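Local coordinates for transmembrane oligosaccharyl transferase (Archaeoglobus fulgidus, PDB 3WAJ), which is an archaeal membrane protein of the STT3/AglB oligosaccharyl transferase family, with a helical transmembrane region of the GT-C clan and a bound zinc ion, at residues G175-A180 / P223-F228; A167-S172 / G205-L210; A227-A232 / K244-V249; M408-W413 / A436-L441; Y200-G205 / F254-L259. All coordinates share one frame; numbering follows the deposited sequence.

Interaction 1 (G175-A180 / P223-F228); sequences GTFLLA and PIILAF
The Phe177 ring carbon CG lies anti to its own backbone N (chi1 179°), which carries the ring across to Ile225. The branch methyl CG2 of Ile225 also lies anti to the backbone N. This methyl rests over one face of the Phe177 ring in a CH-pi contact. CG2 of Ile225 lies 3.8 Å from the ring centroid of Phe177. It sits 20° off the ring normal, shifted toward the rim. The closest pair is Phe177 CZ and Ile225 CG2, at 3.6 Å.

All three touching residues are buried. They join two transmembrane helices, 163-181 and 221-234, in the N-terminal helical region of the STT3 family. The backbones stay well apart, with the CA atoms of Phe177 and Ile225 8.7 Å from each other. The contact between the two segments is made by side chains.

Phe228 comes in one turn further along. Phe177 CE2 meets the edge of the Phe228 ring, near its plane, 4.1 Å from Phe228 CD2. Relative to the Phe177 ring the approach is oblique. The two side chains slide past each other in opposite directions. Around them, Leu246 and Val249 of helix 243-261 touch Phe177, while Phe405, Ala409 and Ile412 of helix 405-420 touch Phe228.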
# COMPACT_ATOMS: atom_id res chain seq x y z
N GLY A 175 2.82 7.08 -27.77
CA GLY A 175 1.96 7.28 -28.92
C GLY A 175 2.01 8.69 -29.46
O GLY A 175 2.02 8.90 -30.68
N THR A 176 2.03 9.67 -28.57
CA THR A 176 2.09 11.07 -28.99
C THR A 176 3.48 11.44 -29.49
O THR A 176 3.62 12.28 -30.37
CB THR A 176 1.68 12.03 -27.85
OG1 THR A 176 2.53 11.82 -26.71
CG2 THR A 176 0.21 11.85 -27.47
N PHE A 177 4.50 10.83 -28.90
CA PHE A 177 5.85 11.04 -29.41
C PHE A 177 6.01 10.45 -30.81
O PHE A 177 6.60 11.09 -31.69
CB PHE A 177 6.92 10.46 -28.49
CG PHE A 177 8.31 10.66 -29.00
CD1 PHE A 177 8.96 11.87 -28.82
CD2 PHE A 177 8.98 9.63 -29.68
CE1 PHE A 177 10.24 12.07 -29.32
CE2 PHE A 177 10.26 9.81 -30.17
CZ PHE A 177 10.90 11.03 -30.00
N LEU A 178 5.51 9.24 -31.02
CA LEU A 178 5.64 8.60 -32.32
C LEU A 178 4.82 9.37 -33.34
O LEU A 178 5.26 9.60 -34.46
CB LEU A 178 5.27 7.12 -32.26
CG LEU A 178 6.33 6.30 -31.51
CD1 LEU A 178 5.99 4.82 -31.47
CD2 LEU A 178 7.70 6.51 -32.14
N LEU A 179 3.64 9.83 -32.92
CA LEU A 179 2.81 10.69 -33.75
C LEU A 179 3.56 11.96 -34.17
O LEU A 179 3.41 12.44 -35.29
CB LEU A 179 1.52 11.04 -33.01
CG LEU A 179 0.34 11.65 -33.76
CD1 LEU A 179 0.48 13.14 -33.95
CD2 LEU A 179 0.15 10.98 -35.11
N ALA A 180 4.39 12.50 -33.28
CA ALA A 180 5.17 13.69 -33.63
C ALA A 180 6.38 13.40 -34.54
O ALA A 180 6.99 14.33 -35.06
CB ALA A 180 5.60 14.46 -32.36
N PRO A 223 15.11 8.50 -20.52
CA PRO A 223 16.11 7.57 -21.03
C PRO A 223 15.54 6.63 -22.10
O PRO A 223 16.22 6.32 -23.08
CB PRO A 223 16.49 6.73 -19.81
CG PRO A 223 16.18 7.60 -18.64
CD PRO A 223 15.05 8.49 -19.04
N ILE A 224 14.30 6.20 -21.91
CA ILE A 224 13.65 5.30 -22.87
C ILE A 224 13.59 5.90 -24.28
O ILE A 224 14.06 5.30 -25.23
CB ILE A 224 12.24 4.88 -22.39
CG1 ILE A 224 12.34 3.95 -21.17
CG2 ILE A 224 11.46 4.19 -23.51
CD1 ILE A 224 11.00 3.59 -20.57
N ILE A 225 13.00 7.09 -24.39
CA ILE A 225 12.95 7.81 -25.66
C ILE A 225 14.34 8.09 -26.23
O ILE A 225 14.54 8.04 -27.44
CB ILE A 225 12.16 9.12 -25.51
CG1 ILE A 225 10.73 8.82 -25.08
CG2 ILE A 225 12.16 9.91 -26.83
CD1 ILE A 225 9.88 10.05 -24.87
N LEU A 226 15.30 8.39 -25.36
CA LEU A 226 16.66 8.65 -25.83
C LEU A 226 17.27 7.39 -26.42
O LEU A 226 18.05 7.47 -27.37
CB LEU A 226 17.54 9.21 -24.72
CG LEU A 226 17.26 10.67 -24.35
CD1 LEU A 226 18.08 11.04 -23.13
CD2 LEU A 226 17.58 11.60 -25.52
N ALA A 227 16.90 6.23 -25.88
CA ALA A 227 17.30 4.96 -26.50
C ALA A 227 16.76 4.82 -27.93
O ALA A 227 17.42 4.23 -28.79
CB ALA A 227 16.90 3.77 -25.63
N PHE A 228 15.57 5.37 -28.18
CA PHE A 228 15.01 5.38 -29.54
C PHE A 228 15.97 6.08 -30.48
O PHE A 228 16.18 5.63 -31.61
CB PHE A 228 13.65 6.10 -29.63
CG PHE A 228 12.55 5.49 -28.80
CD1 PHE A 228 12.69 4.23 -28.23
CD2 PHE A 228 11.37 6.18 -28.61
CE1 PHE A 228 11.67 3.68 -27.45
CE2 PHE A 228 10.34 5.63 -27.84
CZ PHE A 228 10.49 4.38 -27.27

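Interaction 2 (A167-S172 / G205-L210); sequences AFWQVS and GITIGL
Trp169 and Leu210 make the main apolar contact. Trp169 CG is anti to its carbonyl carbon (chi1 -64°), which lays one indole face against Leu210. The indole is packed on both faces. Leu210 CB lies over one face, 3.7 Å from Trp169 CD2. On the opposite face sits Phe168 CD2, from the same helix as the indole. Further out, Leu210 makes a CH-pi contact: its CD1 stands 3.6 Å from the centroid of the Trp169 six-membered ring. It is 21° off the ring normal, so it lies over the face. The ring of Phe85 also meets Trp169 edge to face.

A looser apolar contact lies one turn along, where Thr207 CG2 is 4.1 Å from Ser172 CB.

No hydrogen bond joins the two segments. Ser172 OG donates to Phe168 O at 2.7 Å, from above the carbonyl plane, while Ser172 N reaches the same oxygen from the opposite face. Thr207 OG1 is hydrogen-bonded to Ala204 O of its own helix and probably to Thr176 OG1.

The short axes come within 8.3 Å of each other at an angle of 152°. This is close antiparallel packing of successive helices, 163-181 and 199-214, in the transmembrane region of an STT3-family protein.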
# COMPACT_ATOMS: atom_id res chain seq x y z
N ALA A 167 0.37 4.40 -16.14
CA ALA A 167 0.15 3.67 -17.39
C ALA A 167 -0.40 4.59 -18.48
O ALA A 167 0.10 4.61 -19.61
CB ALA A 167 -0.76 2.48 -17.17
N PHE A 168 -1.42 5.36 -18.14
CA PHE A 168 -2.09 6.22 -19.11
C PHE A 168 -1.11 7.24 -19.71
O PHE A 168 -1.04 7.38 -20.93
CB PHE A 168 -3.28 6.93 -18.45
CG PHE A 168 -4.13 7.73 -19.40
CD1 PHE A 168 -5.36 7.25 -19.83
CD2 PHE A 168 -3.72 8.99 -19.84
CE1 PHE A 168 -6.15 7.99 -20.69
CE2 PHE A 168 -4.50 9.73 -20.71
CZ PHE A 168 -5.72 9.23 -21.13
N TRP A 169 -0.37 7.96 -18.89
CA TRP A 169 0.52 8.97 -19.45
C TRP A 169 1.77 8.38 -20.12
O TRP A 169 2.32 8.98 -21.04
CB TRP A 169 0.87 10.07 -18.42
CG TRP A 169 -0.35 10.86 -17.97
CD1 TRP A 169 -0.89 10.90 -16.72
CD2 TRP A 169 -1.18 11.69 -18.80
NE1 TRP A 169 -2.00 11.72 -16.71
CE2 TRP A 169 -2.21 12.21 -17.97
CE3 TRP A 169 -1.17 12.05 -20.15
CZ2 TRP A 169 -3.20 13.07 -18.46
CZ3 TRP A 169 -2.15 12.90 -20.64
CH2 TRP A 169 -3.16 13.40 -19.79
N GLN A 170 2.21 7.20 -19.67
CA GLN A 170 3.39 6.60 -20.29
C GLN A 170 3.08 6.19 -21.73
O GLN A 170 3.80 6.56 -22.66
CB GLN A 170 3.90 5.38 -19.52
CG GLN A 170 5.22 4.84 -20.08
CD GLN A 170 5.49 3.41 -19.66
OE1 GLN A 170 6.41 3.13 -18.89
NE2 GLN A 170 4.69 2.49 -20.17
N VAL A 171 2.00 5.43 -21.89
CA VAL A 171 1.51 5.03 -23.20
C VAL A 171 1.19 6.26 -24.06
O VAL A 171 1.56 6.32 -25.23
CB VAL A 171 0.28 4.12 -23.08
CG1 VAL A 171 -0.22 3.68 -24.46
CG2 VAL A 171 0.62 2.91 -22.23
N SER A 172 0.50 7.23 -23.47
CA SER A 172 0.20 8.49 -24.13
C SER A 172 1.47 9.14 -24.63
O SER A 172 1.51 9.64 -25.75
CB SER A 172 -0.50 9.47 -23.19
OG SER A 172 -1.83 9.07 -22.94
N GLY A 205 5.33 16.62 -25.28
CA GLY A 205 6.01 17.15 -24.12
C GLY A 205 5.07 17.29 -22.94
O GLY A 205 5.49 17.21 -21.79
N ILE A 206 3.78 17.50 -23.22
CA ILE A 206 2.78 17.65 -22.17
C ILE A 206 2.49 16.31 -21.52
O ILE A 206 2.38 16.21 -20.30
CB ILE A 206 1.47 18.31 -22.69
CG1 ILE A 206 1.66 19.82 -22.83
CG2 ILE A 206 0.31 18.05 -21.75
CD1 ILE A 206 0.52 20.51 -23.54
N THR A 207 2.38 15.27 -22.34
CA THR A 207 2.12 13.92 -21.84
C THR A 207 3.29 13.43 -20.98
O THR A 207 3.09 12.78 -19.96
CB THR A 207 1.84 12.93 -22.97
OG1 THR A 207 2.98 12.87 -23.83
CG2 THR A 207 0.62 13.37 -23.77
N ILE A 208 4.52 13.75 -21.38
CA ILE A 208 5.66 13.41 -20.52
C ILE A 208 5.56 14.17 -19.20
O ILE A 208 5.58 13.56 -18.12
CB ILE A 208 7.01 13.68 -21.19
CG1 ILE A 208 7.24 12.65 -22.30
CG2 ILE A 208 8.14 13.60 -20.15
CD1 ILE A 208 8.49 12.88 -23.09
N GLY A 209 5.45 15.50 -19.29
CA GLY A 209 5.22 16.34 -18.14
C GLY A 209 4.17 15.77 -17.21
O GLY A 209 4.40 15.68 -15.99
N LEU A 210 3.03 15.36 -17.76
CA LEU A 210 1.93 14.85 -16.94
C LEU A 210 2.32 13.52 -16.30
O LEU A 210 1.96 13.24 -15.15
CB LEU A 210 0.64 14.73 -17.74
CG LEU A 210 0.07 16.10 -18.13
CD1 LEU A 210 -1.25 15.97 -18.87
CD2 LEU A 210 -0.10 16.96 -16.90

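Interaction 3 (A227-A232 / K244-V249); sequences AFMFFA and KNLSLV
Met229 and Leu246 face each other across an antiparallel helix pair, and their side chains slide past one another in opposite directions. Met229 first runs out extended. It then bends at the thioether, with chi3 at 59°. This bend turns the end methyl CE onto Ser247, where it lies 3.6 Å from both OG and CA of that serine. The contact with OG is van der Waals only. Ser247 OG has its polar partner in its own helix, the carbonyl oxygen of Arg243.

Leu246 carries the other half of the contact. Its CG lies anti to the backbone N (chi1 164°), and the chain reaches toward helix 227-232. The methyl CD2 touches two residues one turn apart. It is 4.1 Å from Met229 CG and 3.9 Å from Ala232 CB. Ala232 takes part through this CB.

The short axes are 10.8 Å apart at closest approach and run at 164° to each other. The gap is bridged by side chains, and all four touching residues are buried. Helices 221-234 and 243-261 follow each other in the chain and form a helical hairpin. Other helices pack round it: Phe294 of helix 278-303 touches Met229, Phe405 of helix 405-420 touches both Leu246 and Ala232, and Ala180 of helix 163-181 touches Val249.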
# COMPACT_ATOMS: atom_id res chain seq x y z
N ALA A 227 16.90 6.23 -25.88
CA ALA A 227 17.30 4.96 -26.50
C ALA A 227 16.76 4.82 -27.93
O ALA A 227 17.42 4.23 -28.79
CB ALA A 227 16.90 3.77 -25.63
N PHE A 228 15.57 5.37 -28.18
CA PHE A 228 15.01 5.38 -29.54
C PHE A 228 15.97 6.08 -30.48
O PHE A 228 16.18 5.63 -31.61
CB PHE A 228 13.65 6.10 -29.63
CG PHE A 228 12.55 5.49 -28.80
CD1 PHE A 228 12.69 4.23 -28.23
CD2 PHE A 228 11.37 6.18 -28.61
CE1 PHE A 228 11.67 3.68 -27.45
CE2 PHE A 228 10.34 5.63 -27.84
CZ PHE A 228 10.49 4.38 -27.27
N MET A 229 16.52 7.20 -30.02
CA MET A 229 17.41 7.99 -30.86
C MET A 229 18.76 7.30 -30.99
O MET A 229 19.31 7.21 -32.08
CB MET A 229 17.55 9.41 -30.33
CG MET A 229 16.22 10.13 -30.22
SD MET A 229 16.36 11.75 -29.46
CE MET A 229 17.51 12.53 -30.59
N PHE A 230 19.26 6.80 -29.87
CA PHE A 230 20.52 6.06 -29.88
C PHE A 230 20.51 5.01 -31.00
O PHE A 230 21.34 5.05 -31.90
CB PHE A 230 20.75 5.39 -28.53
CG PHE A 230 22.02 4.58 -28.46
CD1 PHE A 230 23.23 5.19 -28.20
CD2 PHE A 230 21.99 3.20 -28.66
CE1 PHE A 230 24.41 4.44 -28.14
CE2 PHE A 230 23.16 2.45 -28.61
CZ PHE A 230 24.37 3.07 -28.34
N PHE A 231 19.52 4.11 -30.96
CA PHE A 231 19.44 3.02 -31.93
C PHE A 231 19.12 3.45 -33.36
O PHE A 231 19.65 2.87 -34.30
CB PHE A 231 18.49 1.91 -31.42
CG PHE A 231 19.08 1.07 -30.31
CD1 PHE A 231 20.21 0.29 -30.54
CD2 PHE A 231 18.51 1.08 -29.04
CE1 PHE A 231 20.76 -0.47 -29.50
CE2 PHE A 231 19.07 0.31 -28.01
CZ PHE A 231 20.19 -0.46 -28.24
N ALA A 232 18.27 4.47 -33.53
CA ALA A 232 18.03 5.04 -34.87
C ALA A 232 19.31 5.61 -35.49
O ALA A 232 19.42 5.73 -36.71
CB ALA A 232 16.94 6.10 -34.83
N LYS A 244 17.20 14.10 -38.31
CA LYS A 244 17.23 15.52 -37.91
C LYS A 244 15.91 15.97 -37.27
O LYS A 244 15.91 16.65 -36.24
CB LYS A 244 17.63 16.44 -39.07
CG LYS A 244 19.14 16.60 -39.20
CD LYS A 244 19.54 17.85 -39.96
CE LYS A 244 18.96 17.87 -41.37
NZ LYS A 244 19.11 19.23 -41.98
N ASN A 245 14.79 15.58 -37.88
CA ASN A 245 13.49 15.88 -37.31
C ASN A 245 13.16 15.02 -36.07
O ASN A 245 12.55 15.52 -35.12
CB ASN A 245 12.37 15.83 -38.37
CG ASN A 245 12.29 17.11 -39.21
OD1 ASN A 245 12.27 18.22 -38.67
ND2 ASN A 245 12.25 16.95 -40.53
N LEU A 246 13.58 13.76 -36.08
CA LEU A 246 13.42 12.88 -34.91
C LEU A 246 14.05 13.56 -33.70
O LEU A 246 13.49 13.55 -32.60
CB LEU A 246 14.09 11.52 -35.14
CG LEU A 246 14.32 10.68 -33.88
CD1 LEU A 246 12.99 10.24 -33.30
CD2 LEU A 246 15.20 9.48 -34.14
N SER A 247 15.21 14.16 -33.92
CA SER A 247 15.94 14.87 -32.89
C SER A 247 15.29 16.19 -32.50
O SER A 247 15.16 16.49 -31.31
CB SER A 247 17.38 15.12 -33.35
OG SER A 247 17.95 13.94 -33.86
N LEU A 248 14.88 16.98 -33.50
CA LEU A 248 14.27 18.29 -33.24
C LEU A 248 12.98 18.16 -32.42
O LEU A 248 12.75 18.90 -31.46
CB LEU A 248 14.04 19.07 -34.55
CG LEU A 248 15.25 19.82 -35.14
CD1 LEU A 248 14.95 20.39 -36.54
CD2 LEU A 248 15.72 20.92 -34.19
N VAL A 249 12.15 17.19 -32.80
CA VAL A 249 10.95 16.86 -32.05
C VAL A 249 11.26 16.55 -30.59
O VAL A 249 10.57 17.03 -29.67
CB VAL A 249 10.24 15.66 -32.69
CG1 VAL A 249 9.21 15.05 -31.74
CG2 VAL A 249 9.59 16.08 -33.98

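Interaction 4 (M408-W413 / A436-L441); sequences MALLIW and AVYSAL
Leu410 and Tyr438 meet between two helices whose short axes are 12.2 Å apart at closest approach and run in broadly opposite directions, at 136°. At that spacing side chains, above all Tyr438, bridge the gap.

Tyr438 spans most of the distance. Its CG lies anti to the carbonyl carbon, beside the backbone N (chi1 -74°). The CB of Tyr438 does not aim at the other helix, but the ring reaches across and brings the phenol oxygen against the backbone. Tyr438 OH lies 3.1 Å from Leu411 N, which sits at the edge of the ring, near its plane. It is 3.2 Å from Leu410 O. Neither pair has the angle of a hydrogen bond, so both count as packing.

Leu410 comes from the opposite direction. Its methyl CD2 approaches the tyrosine ring obliquely, 3.6 Å from Tyr438 CZ. The same methyl also touches Val437 CG1, at 3.7 Å. That branch, CG1, lies anti to the backbone N of Val437, and this places it against Leu410 CD2. CD2 thus packs against two successive residues of the other helix. Leu411 crosses Tyr438 at about a right angle, and its CG is 3.8 Å from Tyr438 OH.

All four touching residues are buried. The contact joins helix 405-420 to helix 429-446. Ile392 of helix 384-402 also touches Tyr438. On other sides of segment 408-413, Phe231 of helix 221-234 packs on Ile412 and Met408, and Leu178 of helix 163-181 packs on Ala409. Helix 134-144 lies along Ala436, Ser439 and Ala440.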
# COMPACT_ATOMS: atom_id res chain seq x y z
N MET A 408 10.57 -0.42 -34.13
CA MET A 408 11.76 -0.57 -33.31
C MET A 408 11.58 0.10 -31.94
O MET A 408 11.98 -0.44 -30.92
CB MET A 408 13.00 -0.02 -34.01
CG MET A 408 14.30 -0.33 -33.27
SD MET A 408 15.69 0.66 -33.81
CE MET A 408 15.01 2.32 -33.63
N ALA A 409 10.96 1.28 -31.95
CA ALA A 409 10.72 2.03 -30.72
C ALA A 409 9.88 1.20 -29.75
O ALA A 409 10.16 1.14 -28.55
CB ALA A 409 10.04 3.35 -31.03
N LEU A 410 8.86 0.54 -30.27
CA LEU A 410 7.96 -0.27 -29.45
C LEU A 410 8.69 -1.43 -28.76
O LEU A 410 8.48 -1.68 -27.57
CB LEU A 410 6.78 -0.77 -30.27
CG LEU A 410 5.44 -0.93 -29.55
CD1 LEU A 410 4.81 0.43 -29.20
CD2 LEU A 410 4.51 -1.77 -30.40
N LEU A 411 9.54 -2.13 -29.51
CA LEU A 411 10.33 -3.23 -28.96
C LEU A 411 11.25 -2.79 -27.82
O LEU A 411 11.36 -3.47 -26.80
CB LEU A 411 11.14 -3.91 -30.07
CG LEU A 411 10.39 -5.07 -30.74
CD1 LEU A 411 11.00 -5.45 -32.09
CD2 LEU A 411 10.35 -6.27 -29.80
N ILE A 412 11.89 -1.64 -28.03
CA ILE A 412 12.79 -1.05 -27.05
C ILE A 412 12.02 -0.74 -25.77
O ILE A 412 12.51 -0.97 -24.67
CB ILE A 412 13.41 0.26 -27.60
CG1 ILE A 412 14.34 -0.05 -28.77
CG2 ILE A 412 14.17 1.01 -26.52
CD1 ILE A 412 15.02 1.20 -29.34
N TRP A 413 10.82 -0.20 -25.93
CA TRP A 413 9.94 0.07 -24.80
C TRP A 413 9.61 -1.22 -24.06
O TRP A 413 9.70 -1.29 -22.84
CB TRP A 413 8.66 0.76 -25.27
CG TRP A 413 7.55 0.79 -24.26
CD1 TRP A 413 7.57 1.38 -23.02
CD2 TRP A 413 6.24 0.23 -24.41
NE1 TRP A 413 6.35 1.21 -22.40
CE2 TRP A 413 5.52 0.50 -23.23
CE3 TRP A 413 5.61 -0.49 -25.43
CZ2 TRP A 413 4.20 0.09 -23.04
CZ3 TRP A 413 4.29 -0.91 -25.25
CH2 TRP A 413 3.61 -0.62 -24.06
N ALA A 436 -1.36 -5.93 -24.38
CA ALA A 436 -2.53 -5.58 -25.19
C ALA A 436 -2.18 -5.15 -26.64
O ALA A 436 -2.97 -5.38 -27.57
CB ALA A 436 -3.34 -4.50 -24.51
N VAL A 437 -1.03 -4.51 -26.81
CA VAL A 437 -0.58 -4.04 -28.12
C VAL A 437 -0.03 -5.18 -28.95
O VAL A 437 -0.38 -5.31 -30.13
CB VAL A 437 0.50 -2.95 -27.98
CG1 VAL A 437 1.06 -2.56 -29.34
CG2 VAL A 437 -0.06 -1.73 -27.27
N TYR A 438 0.81 -6.01 -28.34
CA TYR A 438 1.43 -7.16 -29.02
C TYR A 438 0.48 -8.36 -29.15
O TYR A 438 0.86 -9.41 -29.69
CB TYR A 438 2.75 -7.54 -28.33
CG TYR A 438 3.89 -6.58 -28.61
CD1 TYR A 438 4.20 -6.19 -29.92
CD2 TYR A 438 4.64 -6.03 -27.58
CE1 TYR A 438 5.24 -5.30 -30.18
CE2 TYR A 438 5.67 -5.14 -27.83
CZ TYR A 438 5.96 -4.78 -29.13
OH TYR A 438 6.99 -3.91 -29.40
N SER A 439 -0.74 -8.22 -28.66
CA SER A 439 -1.78 -9.21 -28.91
C SER A 439 -2.67 -8.71 -30.05
O SER A 439 -3.06 -9.49 -30.93
CB SER A 439 -2.61 -9.48 -27.66
OG SER A 439 -1.87 -10.19 -26.69
N ALA A 440 -2.95 -7.41 -30.04
CA ALA A 440 -3.67 -6.77 -31.14
C ALA A 440 -2.87 -6.84 -32.44
O ALA A 440 -3.41 -6.64 -33.52
CB ALA A 440 -3.96 -5.34 -30.80
N LEU A 441 -1.57 -7.09 -32.31
CA LEU A 441 -0.71 -7.26 -33.47
C LEU A 441 -0.78 -8.72 -33.92
O LEU A 441 -1.08 -9.00 -35.08
CB LEU A 441 0.71 -6.83 -33.12
CG LEU A 441 1.83 -6.81 -34.17
CD1 LEU A 441 2.60 -8.11 -34.14
CD2 LEU A 441 1.28 -6.52 -35.56

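Interaction 5 (Y200-G205 / F254-L259); sequences YPVIAG and FAVSAL
Val202 is the first residue of segment 200-205 to touch helix 254-259, and it does so through Val256. The two valine side chains cross at about a right angle. Their CG2 methyls meet, with Val202 CG2 4.0 Å from Val256 CG2. The backbone of Val202 takes part too: its O lies 3.6 Å from Val256 CG1. That methyl is anti to the backbone N of Val256 (chi1 169°), which sets it against Val202 O and Gly205 C.

Three residues on, Gly205 brings the backbones together. Its CA is 4.6 Å from Ser257 CA. With no side chain on Gly205, Val256 can lie directly on the main chain, and its CB comes to 4.0 Å from Gly205 CA. The short axes approach to 7.7 Å and cross at 45°. This is a close glycine contact between two transmembrane helices, 199-214 and 243-261, in the N-terminal STT3 region. They run in broadly the same direction, with helix 221-234 between them in the chain.

Gly205 O also accepts a CA-H...O contact from Ser257, at 3.3 Å from CA. The angle at the hydrogen is 122°, far from straight. The serine hydroxyl is used in its own helix: Ser257 OG donates to Phe254 O at 2.8 Å, with a weak second bond to Thr253 O. Ala258 N reaches Phe254 O from the same face of the carbonyl plane.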
# COMPACT_ATOMS: atom_id res chain seq x y z
N TYR A 200 2.24 19.30 -32.35
CA TYR A 200 2.41 17.86 -32.16
C TYR A 200 3.51 17.50 -31.13
O TYR A 200 3.26 16.70 -30.22
CB TYR A 200 2.57 17.13 -33.51
CG TYR A 200 1.40 17.33 -34.46
CD1 TYR A 200 0.44 16.33 -34.63
CD2 TYR A 200 1.24 18.50 -35.19
CE1 TYR A 200 -0.63 16.49 -35.51
CE2 TYR A 200 0.17 18.67 -36.06
CZ TYR A 200 -0.76 17.67 -36.21
OH TYR A 200 -1.82 17.83 -37.07
N PRO A 201 4.72 18.10 -31.23
CA PRO A 201 5.67 17.83 -30.15
C PRO A 201 5.29 18.48 -28.81
O PRO A 201 5.52 17.85 -27.78
CB PRO A 201 6.99 18.42 -30.68
CG PRO A 201 6.58 19.40 -31.73
CD PRO A 201 5.36 18.80 -32.36
N VAL A 202 4.75 19.70 -28.84
CA VAL A 202 4.28 20.37 -27.62
C VAL A 202 3.31 19.50 -26.81
O VAL A 202 3.39 19.43 -25.57
CB VAL A 202 3.66 21.77 -27.93
CG1 VAL A 202 2.87 22.31 -26.75
CG2 VAL A 202 4.76 22.76 -28.32
N ILE A 203 2.41 18.82 -27.51
CA ILE A 203 1.48 17.88 -26.89
C ILE A 203 2.26 16.73 -26.24
O ILE A 203 2.01 16.37 -25.08
CB ILE A 203 0.47 17.29 -27.91
CG1 ILE A 203 -0.51 18.37 -28.38
CG2 ILE A 203 -0.27 16.09 -27.33
CD1 ILE A 203 -1.13 19.18 -27.27
N ALA A 204 3.19 16.15 -27.00
CA ALA A 204 3.97 15.02 -26.52
C ALA A 204 4.77 15.41 -25.27
O ALA A 204 4.89 14.63 -24.32
CB ALA A 204 4.90 14.52 -27.60
N GLY A 205 5.33 16.62 -25.28
CA GLY A 205 6.01 17.15 -24.12
C GLY A 205 5.07 17.29 -22.94
O GLY A 205 5.49 17.21 -21.79
N PHE A 254 11.17 17.36 -24.89
CA PHE A 254 11.90 17.43 -23.63
C PHE A 254 11.92 18.85 -23.07
O PHE A 254 11.82 19.03 -21.86
CB PHE A 254 13.31 16.85 -23.79
CG PHE A 254 13.33 15.35 -23.88
CD1 PHE A 254 12.62 14.58 -22.96
CD2 PHE A 254 14.04 14.71 -24.89
CE1 PHE A 254 12.63 13.19 -23.03
CE2 PHE A 254 14.05 13.31 -24.98
CZ PHE A 254 13.35 12.55 -24.04
N ALA A 255 12.02 19.85 -23.95
CA ALA A 255 11.94 21.23 -23.50
C ALA A 255 10.59 21.52 -22.83
O ALA A 255 10.53 22.08 -21.73
CB ALA A 255 12.20 22.20 -24.65
N VAL A 256 9.51 21.11 -23.50
CA VAL A 256 8.18 21.37 -22.97
C VAL A 256 7.97 20.64 -21.65
O VAL A 256 7.47 21.22 -20.69
CB VAL A 256 7.08 21.02 -24.00
CG1 VAL A 256 5.69 21.02 -23.35
CG2 VAL A 256 7.12 22.01 -25.17
N SER A 257 8.36 19.37 -21.59
CA SER A 257 8.17 18.57 -20.37
C SER A 257 8.84 19.23 -19.18
O SER A 257 8.30 19.23 -18.08
CB SER A 257 8.72 17.15 -20.55
OG SER A 257 10.13 17.16 -20.68
N ALA A 258 10.02 19.81 -19.42
CA ALA A 258 10.78 20.50 -18.38
C ALA A 258 10.04 21.75 -17.87
O ALA A 258 10.05 22.04 -16.68
CB ALA A 258 12.15 20.86 -18.88
N LEU A 259 9.43 22.48 -18.80
CA LEU A 259 8.64 23.66 -18.46
C LEU A 259 7.45 23.30 -17.58
O LEU A 259 7.15 23.99 -16.61
CB LEU A 259 8.12 24.33 -19.73
CG LEU A 259 9.07 25.28 -20.42
CD1 LEU A 259 8.44 25.81 -21.70
CD2 LEU A 259 9.39 26.41 -19.47

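How the interactions relate
Interactions 1, 2, 3 and 5 form one connected patch of the helical region. Helix 163-181 serves interactions 1 and 2, which also meet where Ile225 CD1 lies 3.6 Å from Ile208 CD1. Interactions 1 and 3 share Ala227 and Phe228 on helix 221-234, and their centres are 8 Å apart. Gly205 belongs to both interactions 2 and 5, whose centres are about 10 Å apart. Interaction 4 touches both interactions 1 and 3, through Phe228 and Phe231 on helix 221-234, with centres 13 and 19 Å away. It does not touch interaction 5. The zinc ion is held by Asp47, Asp161 and His163. His163 begins the helix that carries segments 167-172 and 175-180.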